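Local coordinates for phenol hydroxylase component phN (Pseudomonas stutzeri, PDB 3U52), which probably hydroxylates phenol and related aromatic compounds with dioxygen, as the diiron-bearing component of a multicomponent bacterial monooxygenase, at residues V169-V174 and A345-T350. Residues are numbered along the deposited sequence; the frame is centred on the assembly and turned at random.
Sequences VWYLSV and ATNFHT. With XE (xenon), chain R.
Two aromatic side chains of residues 169-174, Trp-170 and Tyr-171, reach across to the loop 345-350, forming a buried aromatic cluster in the mostly helical fold of this diiron hydroxylase. Segment 169-174 leads into helix 173-184, whereas 345-350 links helices 331-342 and 355-364; Phe-339 of helix 331-342 meets the rings of Trp-170, Tyr-171 and Phe-348.

Tyr-171 can be followed outward. Its CB lies against one face of the Trp-170 indole. With CG between the backbone N and the carbonyl carbon, the ring reaches the loop; Tyr-171 CD2 approaches Thr-346 CG2 at 4.0 Å, and Tyr-171 CZ comes 3.6 Å from Phe-348 CE2. Tyr-171 CE1 also lies near Phe-348 CE2, and Tyr-171 CE2 near Asn-347 OD1. The two rings form an offset edge-to-face stack, in which Phe-348 turns its edge to the tyrosine face with the planes 84° apart. At the tip, Tyr-171 OH donates to Asn-347 OD1 over 2.6 Å, in the carbonyl plane and on a lone pair. Phenol ring and amide are nearly coplanar, and Asn-347 ND2 is hydrogen-bonded to the backbone O of Gly-158, which holds the amide at both ends.

On the indole face opposite Tyr-171 CB sits a xenon atom, its site completed by Tyr-342 and Pro-396; Trp-170 CD2 is 3.7 Å from the xenon. Thr-346 CG2 comes obliquely against the benzo ring, 3.6 Å from Trp-170 CZ2. Trp-170 NE1 donates to Ala-345 O at 2.9 Å, bent to 135° at the hydrogen: the acceptor lies near the indole plane, yet NE1 sits 56° out of the carbonyl plane.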
ATOM      1  N   VAL A 169      34.289  11.633   1.687  1.00 22.30           N
ATOM      2  CA  VAL A 169      34.034  13.013   1.281  1.00 23.04           C
ATOM      3  C   VAL A 169      34.146  14.020   2.409  1.00 22.56           C
ATOM      4  O   VAL A 169      33.624  13.816   3.498  1.00 21.94           O
ATOM      5  CB  VAL A 169      32.647  13.174   0.575  1.00 22.61           C
ATOM      6  CG1 VAL A 169      32.374  14.618   0.258  1.00 24.29           C
ATOM      7  CG2 VAL A 169      32.590  12.361  -0.720  1.00 22.84           C
ATOM      8  N   TRP A 170      34.792  15.144   2.104  1.00 21.83           N
ATOM      9  CA  TRP A 170      35.118  16.144   3.100  1.00 22.51           C
ATOM     10  C   TRP A 170      33.954  16.475   4.031  1.00 22.01           C
ATOM     11  O   TRP A 170      34.072  16.284   5.239  1.00 21.65           O
ATOM     12  CB  TRP A 170      35.797  17.398   2.449  1.00 22.77           C
ATOM     13  CG  TRP A 170      34.879  18.211   1.557  1.00 25.29           C
ATOM     14  CD1 TRP A 170      34.564  17.964   0.232  1.00 23.54           C
ATOM     15  CD2 TRP A 170      34.159  19.405   1.933  1.00 26.54           C
ATOM     16  NE1 TRP A 170      33.651  18.913  -0.226  1.00 23.59           N
ATOM     17  CE2 TRP A 170      33.388  19.811   0.793  1.00 27.23           C
ATOM     18  CE3 TRP A 170      34.045  20.148   3.131  1.00 28.54           C
ATOM     19  CZ2 TRP A 170      32.538  20.956   0.825  1.00 23.86           C
ATOM     20  CZ3 TRP A 170      33.196  21.307   3.149  1.00 23.06           C
ATOM     21  CH2 TRP A 170      32.480  21.702   2.005  1.00 22.23           C
ATOM     22  N   TYR A 171      32.812  16.909   3.497  1.00 20.83           N
ATOM     23  CA  TYR A 171      31.735  17.446   4.354  1.00 20.41           C
ATOM     24  C   TYR A 171      30.956  16.335   5.130  1.00 19.74           C
ATOM     25  O   TYR A 171      30.338  16.568   6.158  1.00 18.92           O
ATOM     26  CB  TYR A 171      30.802  18.332   3.492  1.00 21.18           C
ATOM     27  CG  TYR A 171      29.813  17.541   2.635  1.00 22.75           C
ATOM     28  CD1 TYR A 171      28.572  17.189   3.169  1.00 25.59           C
ATOM     29  CD2 TYR A 171      30.108  17.154   1.333  1.00 21.61           C
ATOM     30  CE1 TYR A 171      27.670  16.467   2.459  1.00 26.49           C
ATOM     31  CE2 TYR A 171      29.193  16.414   0.586  1.00 24.29           C
ATOM     32  CZ  TYR A 171      27.957  16.074   1.186  1.00 27.02           C
ATOM     33  OH  TYR A 171      26.961  15.328   0.589  1.00 26.34           O
ATOM     34  N   LEU A 172      30.986  15.117   4.601  1.00 19.21           N
ATOM     35  CA  LEU A 172      30.403  13.945   5.281  1.00 17.77           C
ATOM     36  C   LEU A 172      31.226  13.444   6.470  1.00 18.64           C
ATOM     37  O   LEU A 172      30.726  12.641   7.265  1.00 16.88           O
ATOM     38  CB  LEU A 172      30.199  12.791   4.259  1.00 18.35           C
ATOM     39  CG  LEU A 172      29.244  13.232   3.128  1.00 18.23           C
ATOM     40  CD1 LEU A 172      29.186  12.202   2.000  1.00 18.85           C
ATOM     41  CD2 LEU A 172      27.846  13.435   3.737  1.00 15.76           C
ATOM     42  N   SER A 173      32.464  13.911   6.628  1.00 17.93           N
ATOM     43  CA  SER A 173      33.155  13.646   7.904  1.00 19.39           C
ATOM     44  C   SER A 173      32.489  14.310   9.140  1.00 18.68           C
ATOM     45  O   SER A 173      32.738  13.880  10.265  1.00 18.60           O
ATOM     46  CB  SER A 173      34.647  14.003   7.842  1.00 19.38           C
ATOM     47  OG  SER A 173      34.815  15.430   8.092  1.00 22.01           O
ATOM     48  N   VAL A 174      31.675  15.362   8.929  1.00 18.66           N
ATOM     49  CA  VAL A 174      30.847  15.981   9.989  1.00 18.24           C
ATOM     50  C   VAL A 174      29.866  14.980  10.615  1.00 18.44           C
ATOM     51  O   VAL A 174      29.984  14.687  11.823  1.00 18.61           O
ATOM     52  CB  VAL A 174      30.147  17.265   9.480  1.00 17.85           C
ATOM     53  CG1 VAL A 174      29.463  17.975  10.573  1.00 20.24           C
ATOM     54  CG2 VAL A 174      31.175  18.195   8.757  1.00 17.69           C
ATOM     55  N   ALA A 345      33.399  20.035  -5.399  1.00 22.62           N
ATOM     56  CA  ALA A 345      33.884  18.889  -4.649  1.00 24.09           C
ATOM     57  C   ALA A 345      32.830  18.246  -3.753  1.00 23.74           C
ATOM     58  O   ALA A 345      33.180  17.652  -2.740  1.00 25.15           O
ATOM     59  CB  ALA A 345      35.067  19.283  -3.807  1.00 24.74           C
ATOM     60  N   THR A 346      31.560  18.387  -4.115  1.00 24.04           N
ATOM     61  CA  THR A 346      30.424  17.764  -3.403  1.00 22.65           C
ATOM     62  C   THR A 346      29.572  16.961  -4.422  1.00 21.96           C
ATOM     63  O   THR A 346      29.693  17.140  -5.626  1.00 20.40           O
ATOM     64  CB  THR A 346      29.491  18.832  -2.731  1.00 22.04           C
ATOM     65  OG1 THR A 346      28.933  19.661  -3.770  1.00 25.78           O
ATOM     66  CG2 THR A 346      30.278  19.742  -1.742  1.00 24.01           C
ATOM     67  N   ASN A 347      28.704  16.085  -3.914  1.00 20.33           N
ATOM     68  CA  ASN A 347      27.873  15.213  -4.734  1.00 20.89           C
ATOM     69  C   ASN A 347      26.471  15.797  -4.881  1.00 21.83           C
ATOM     70  O   ASN A 347      25.528  15.077  -5.201  1.00 24.66           O
ATOM     71  CB  ASN A 347      27.793  13.812  -4.079  1.00 21.36           C
ATOM     72  CG  ASN A 347      27.139  13.843  -2.698  1.00 23.69           C
ATOM     73  OD1 ASN A 347      27.553  14.598  -1.808  1.00 26.80           O
ATOM     74  ND2 ASN A 347      26.122  12.982  -2.496  1.00 27.95           N
ATOM     75  N   PHE A 348      26.319  17.086  -4.593  1.00 20.93           N
ATOM     76  CA  PHE A 348      25.096  17.834  -4.840  1.00 21.25           C
ATOM     77  C   PHE A 348      25.395  19.216  -5.424  1.00 20.75           C
ATOM     78  O   PHE A 348      26.508  19.736  -5.307  1.00 20.09           O
ATOM     79  CB  PHE A 348      24.136  17.909  -3.620  1.00 21.16           C
ATOM     80  CG  PHE A 348      24.700  18.651  -2.417  1.00 22.70           C
ATOM     81  CD1 PHE A 348      24.627  20.036  -2.339  1.00 20.25           C
ATOM     82  CD2 PHE A 348      25.346  17.961  -1.412  1.00 24.22           C
ATOM     83  CE1 PHE A 348      25.162  20.730  -1.200  1.00 26.36           C
ATOM     84  CE2 PHE A 348      25.888  18.611  -0.290  1.00 25.77           C
ATOM     85  CZ  PHE A 348      25.802  19.996  -0.171  1.00 27.80           C
ATOM     86  N   HIS A 349      24.385  19.787  -6.058  1.00 19.90           N
ATOM     87  CA  HIS A 349      24.474  21.134  -6.653  1.00 21.53           C
ATOM     88  C   HIS A 349      24.087  22.270  -5.711  1.00 20.88           C
ATOM     89  O   HIS A 349      23.362  22.061  -4.733  1.00 21.26           O
ATOM     90  CB  HIS A 349      23.524  21.222  -7.866  1.00 21.38           C
ATOM     91  CG  HIS A 349      23.709  20.104  -8.850  1.00 21.20           C
ATOM     92  ND1 HIS A 349      24.905  19.840  -9.454  1.00 18.62           N
ATOM     93  CD2 HIS A 349      22.838  19.178  -9.324  1.00 22.84           C
ATOM     94  CE1 HIS A 349      24.774  18.814 -10.278  1.00 22.91           C
ATOM     95  NE2 HIS A 349      23.526  18.384 -10.209  1.00 19.30           N
ATOM     96  N   THR A 350      24.563  23.483  -6.003  1.00 20.77           N
ATOM     97  CA  THR A 350      24.107  24.676  -5.301  1.00 20.14           C
ATOM     98  C   THR A 350      23.811  25.709  -6.389  1.00 20.13           C
ATOM     99  O   THR A 350      24.031  25.442  -7.554  1.00 19.36           O
ATOM    100  CB  THR A 350      25.190  25.263  -4.344  1.00 21.24           C
ATOM    101  OG1 THR A 350      26.275  25.705  -5.140  1.00 22.31           O
ATOM    102  CG2 THR A 350      25.732  24.196  -3.269  1.00 21.48           C
TER
HETATM  103 XE    XE R 523      36.601  21.539   0.207  1.00 32.36          XE